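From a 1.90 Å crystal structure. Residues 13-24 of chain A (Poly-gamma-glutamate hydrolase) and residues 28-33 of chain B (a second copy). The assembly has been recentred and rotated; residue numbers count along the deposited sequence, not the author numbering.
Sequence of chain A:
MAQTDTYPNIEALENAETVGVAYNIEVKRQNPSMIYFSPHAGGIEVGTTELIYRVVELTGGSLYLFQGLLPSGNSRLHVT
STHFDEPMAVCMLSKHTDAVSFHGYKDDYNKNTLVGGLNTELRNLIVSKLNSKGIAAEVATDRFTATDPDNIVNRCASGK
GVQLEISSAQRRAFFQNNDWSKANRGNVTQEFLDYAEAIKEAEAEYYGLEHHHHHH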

# COMPACT_ATOMS: atom_id res chain seq x y z
N LEU A 13 15.06 -13.85 -0.57
CA LEU A 13 15.22 -12.53 -1.16
C LEU A 13 15.24 -11.43 -0.11
O LEU A 13 16.15 -10.61 -0.09
N GLU A 14 14.24 -11.42 0.76
CA GLU A 14 14.14 -10.37 1.77
C GLU A 14 15.33 -10.40 2.75
O GLU A 14 15.84 -9.34 3.18
N ASN A 15 15.76 -11.62 3.06
CA ASN A 15 16.89 -11.86 3.95
C ASN A 15 18.17 -11.22 3.45
O ASN A 15 18.98 -10.76 4.24
N ALA A 16 18.33 -11.16 2.13
CA ALA A 16 19.56 -10.70 1.51
C ALA A 16 19.51 -9.26 1.00
O ALA A 16 20.53 -8.57 1.00
N GLU A 17 18.34 -8.82 0.54
CA GLU A 17 18.20 -7.51 -0.11
C GLU A 17 17.71 -6.52 0.92
O GLU A 17 17.19 -6.93 1.94
N THR A 18 17.90 -5.22 0.66
CA THR A 18 17.51 -4.14 1.60
C THR A 18 16.21 -3.49 1.11
O THR A 18 16.14 -3.03 -0.00
N VAL A 19 15.17 -3.46 1.94
CA VAL A 19 13.93 -2.85 1.49
C VAL A 19 14.12 -1.35 1.32
O VAL A 19 14.86 -0.71 2.09
N GLY A 20 13.48 -0.81 0.30
CA GLY A 20 13.61 0.62 -0.02
C GLY A 20 14.93 0.98 -0.70
O GLY A 20 15.15 2.15 -1.03
N VAL A 21 15.81 -0.02 -0.89
CA VAL A 21 16.98 0.14 -1.76
C VAL A 21 16.89 -0.74 -3.03
O VAL A 21 16.93 -0.21 -4.13
N ALA A 22 16.79 -2.06 -2.88
CA ALA A 22 16.56 -2.96 -4.04
C ALA A 22 15.07 -3.20 -4.38
O ALA A 22 14.72 -3.51 -5.53
N TYR A 23 14.18 -3.09 -3.38
CA TYR A 23 12.79 -3.37 -3.63
C TYR A 23 11.88 -2.60 -2.64
O TYR A 23 12.32 -2.20 -1.57
N ASN A 24 10.64 -2.36 -3.07
CA ASN A 24 9.58 -1.90 -2.16
C ASN A 24 8.28 -2.72 -2.40
O ASN A 24 8.17 -3.44 -3.39
N LYS B 28 2.85 0.90 2.23
CA LYS B 28 4.02 1.10 1.37
C LYS B 28 5.24 0.78 2.19
O LYS B 28 5.64 1.59 3.02
N ARG B 29 5.82 -0.39 1.94
CA ARG B 29 6.99 -0.85 2.67
C ARG B 29 8.26 -0.47 1.92
O ARG B 29 8.56 -1.03 0.83
N GLN B 30 8.98 0.49 2.47
CA GLN B 30 10.11 1.06 1.72
C GLN B 30 11.29 1.51 2.61
O GLN B 30 12.21 2.20 2.15
N ASN B 31 11.27 1.12 3.88
CA ASN B 31 12.37 1.44 4.81
C ASN B 31 12.51 0.30 5.78
O ASN B 31 11.48 -0.19 6.27
N PRO B 32 13.77 -0.13 6.08
CA PRO B 32 13.97 -1.24 7.04
C PRO B 32 14.01 -0.85 8.53
O PRO B 32 14.06 -1.74 9.38
N SER B 33 13.98 0.45 8.82
CA SER B 33 14.12 0.99 10.18
C SER B 33 12.85 1.64 10.75
O SER B 33 12.54 1.47 11.93

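The contact between these two stretches is organised round R29(B) and V19(A), which have the largest areas covered, with N24(A) next. R29(B) starts from the end of a strand with its CA-to-CB bond directed sideways, yet the long side chain brings its end closer to chain A. Its chi1, chi2 and chi3 are all t, so the chain is nearly fully extended and carries the guanidinium to the helix of the other copy. There NH1 donates a hydrogen bond to OE1 of E14(A), 2.9 Å away, with an angle of 152° at the hydrogen; because the partners carry opposite charges, this is also a salt bridge. E14(A) points toward chain B, with chi1 m and chi2 t, and its carboxylate meets the guanidinium at the edge, near the plane in which the N-H groups lie.

One face of the same guanidinium is covered by V19(A) CG2 and Y23(A) OH. Such a flat group is well suited to this double role, since its edge is polar while its face can accept an apolar neighbour: V19(A) CG2 lies 3.9 Å from R29(B) NE. The tyrosine, with chi1 p, also leaves sideways and approaches with its end. Its OH is 3.5 Å from R29(B) NH1, but the angle is too poor for a hydrogen bond, so the contact is one of packing.

The CA-to-CB bond of V19(A) points toward chain B. With chi1 p, CG2 sits 3.5 Å from R29(B) O; CG1 lies 3.8 Å from P32(B) CB and is also 4.0 Å from R29(B) NE, so both methyls pack against the arginine. A compact, branched apolar side chain thus fills the space between the arginine and the proline ring.

Next to it, G20(A) lets the backbones come close: its CA is 3.0 Å from Q30(B) O in a CA-H...O contact. An ideal CB would fall 1.7 Å from that Q30(B) O, a clash, and the positive phi independently favours glycine.

N24(A), chi1 p, is directed sideways, but its CB packs 3.2 Å from R29(B) O and 3.9 Å from Q30(B) CB. Although Q30(B) points away overall, its p, t side chain extends to a water that links the two amides: N24(A) ND2 donates to the water at 2.7 Å, and the water donates to Q30(B) OE1 at 2.7 Å. An amide offers both a donor and an acceptor, which suits such a bridge. Q30(B) OE1 also accepts a weak hydrogen bond from K28(B) NZ at 3.3 Å, from an all-t lysine.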

# COMPACT_ATOMS: atom_id res chain seq x y z
CB LEU A 13 14.09 -12.25 -2.17
CG LEU A 13 14.22 -10.96 -3.00
CD1 LEU A 13 13.45 -11.05 -4.27
CD2 LEU A 13 13.75 -9.75 -2.26
CB GLU A 14 12.79 -10.50 2.48
CG GLU A 14 11.68 -9.99 1.57
CD GLU A 14 10.38 -9.59 2.30
OE1 GLU A 14 10.38 -9.52 3.55
OE2 GLU A 14 9.37 -9.32 1.61
CB ASN A 15 17.10 -13.37 4.16
CG ASN A 15 16.33 -13.92 5.35
OD1 ASN A 15 15.84 -13.16 6.20
ND2 ASN A 15 16.21 -15.24 5.41
CB ALA A 16 19.93 -11.63 0.40
CB GLU A 17 17.21 -7.60 -1.26
CG GLU A 17 17.62 -8.62 -2.33
CD GLU A 17 18.82 -8.16 -3.16
OE1 GLU A 17 19.20 -6.96 -3.11
OE2 GLU A 17 19.35 -9.00 -3.90
CB THR A 18 18.67 -3.10 1.72
OG1 THR A 18 19.71 -3.69 2.51
CG2 THR A 18 18.27 -1.74 2.35
CB VAL A 19 12.77 -3.21 2.39
CG1 VAL A 19 12.96 -2.64 3.78
CG2 VAL A 19 11.44 -2.76 1.77
CB VAL A 21 18.35 -0.00 -1.01
CG1 VAL A 21 19.50 0.00 -2.01
CG2 VAL A 21 18.55 1.12 0.01
CB ALA A 22 17.27 -4.29 -3.84
CB TYR A 23 12.51 -4.88 -3.53
CG TYR A 23 12.43 -5.37 -2.10
CD1 TYR A 23 13.59 -5.72 -1.40
CD2 TYR A 23 11.18 -5.50 -1.45
CE1 TYR A 23 13.53 -6.20 -0.08
CE2 TYR A 23 11.12 -5.94 -0.13
CZ TYR A 23 12.28 -6.29 0.54
OH TYR A 23 12.21 -6.74 1.83
CB ASN A 24 9.41 -0.36 -2.17
CG ASN A 24 8.66 0.19 -3.39
OD1 ASN A 24 7.88 -0.48 -4.05
ND2 ASN A 24 8.87 1.46 -3.65
CB LYS B 28 4.14 2.54 0.86
CG LYS B 28 5.23 2.70 -0.26
CD LYS B 28 5.44 4.12 -0.66
CE LYS B 28 6.08 4.24 -2.06
NZ LYS B 28 6.46 5.65 -2.34
CB ARG B 29 6.95 -2.36 2.88
CG ARG B 29 7.97 -2.79 3.98
CD ARG B 29 8.25 -4.27 3.97
NE ARG B 29 9.51 -4.57 4.68
CZ ARG B 29 10.12 -5.77 4.72
NH1 ARG B 29 9.60 -6.82 4.12
NH2 ARG B 29 11.26 -5.91 5.39
CB GLN B 30 9.61 2.18 0.81
CG GLN B 30 9.13 3.43 1.60
CD GLN B 30 8.81 4.63 0.76
OE1 GLN B 30 8.98 4.62 -0.45
NE2 GLN B 30 8.32 5.70 1.42
CB ASN B 31 12.09 2.76 5.58
CG ASN B 31 13.34 3.33 6.28
OD1 ASN B 31 13.71 2.94 7.40
ND2 ASN B 31 13.96 4.28 5.62
CB PRO B 32 15.33 -1.81 6.65
CG PRO B 32 15.99 -0.78 5.78
CD PRO B 32 15.05 0.34 5.53
CB SER B 33 15.22 2.05 10.13
OG SER B 33 16.48 1.42 9.95
O HOH W 1 10.43 3.28 -2.31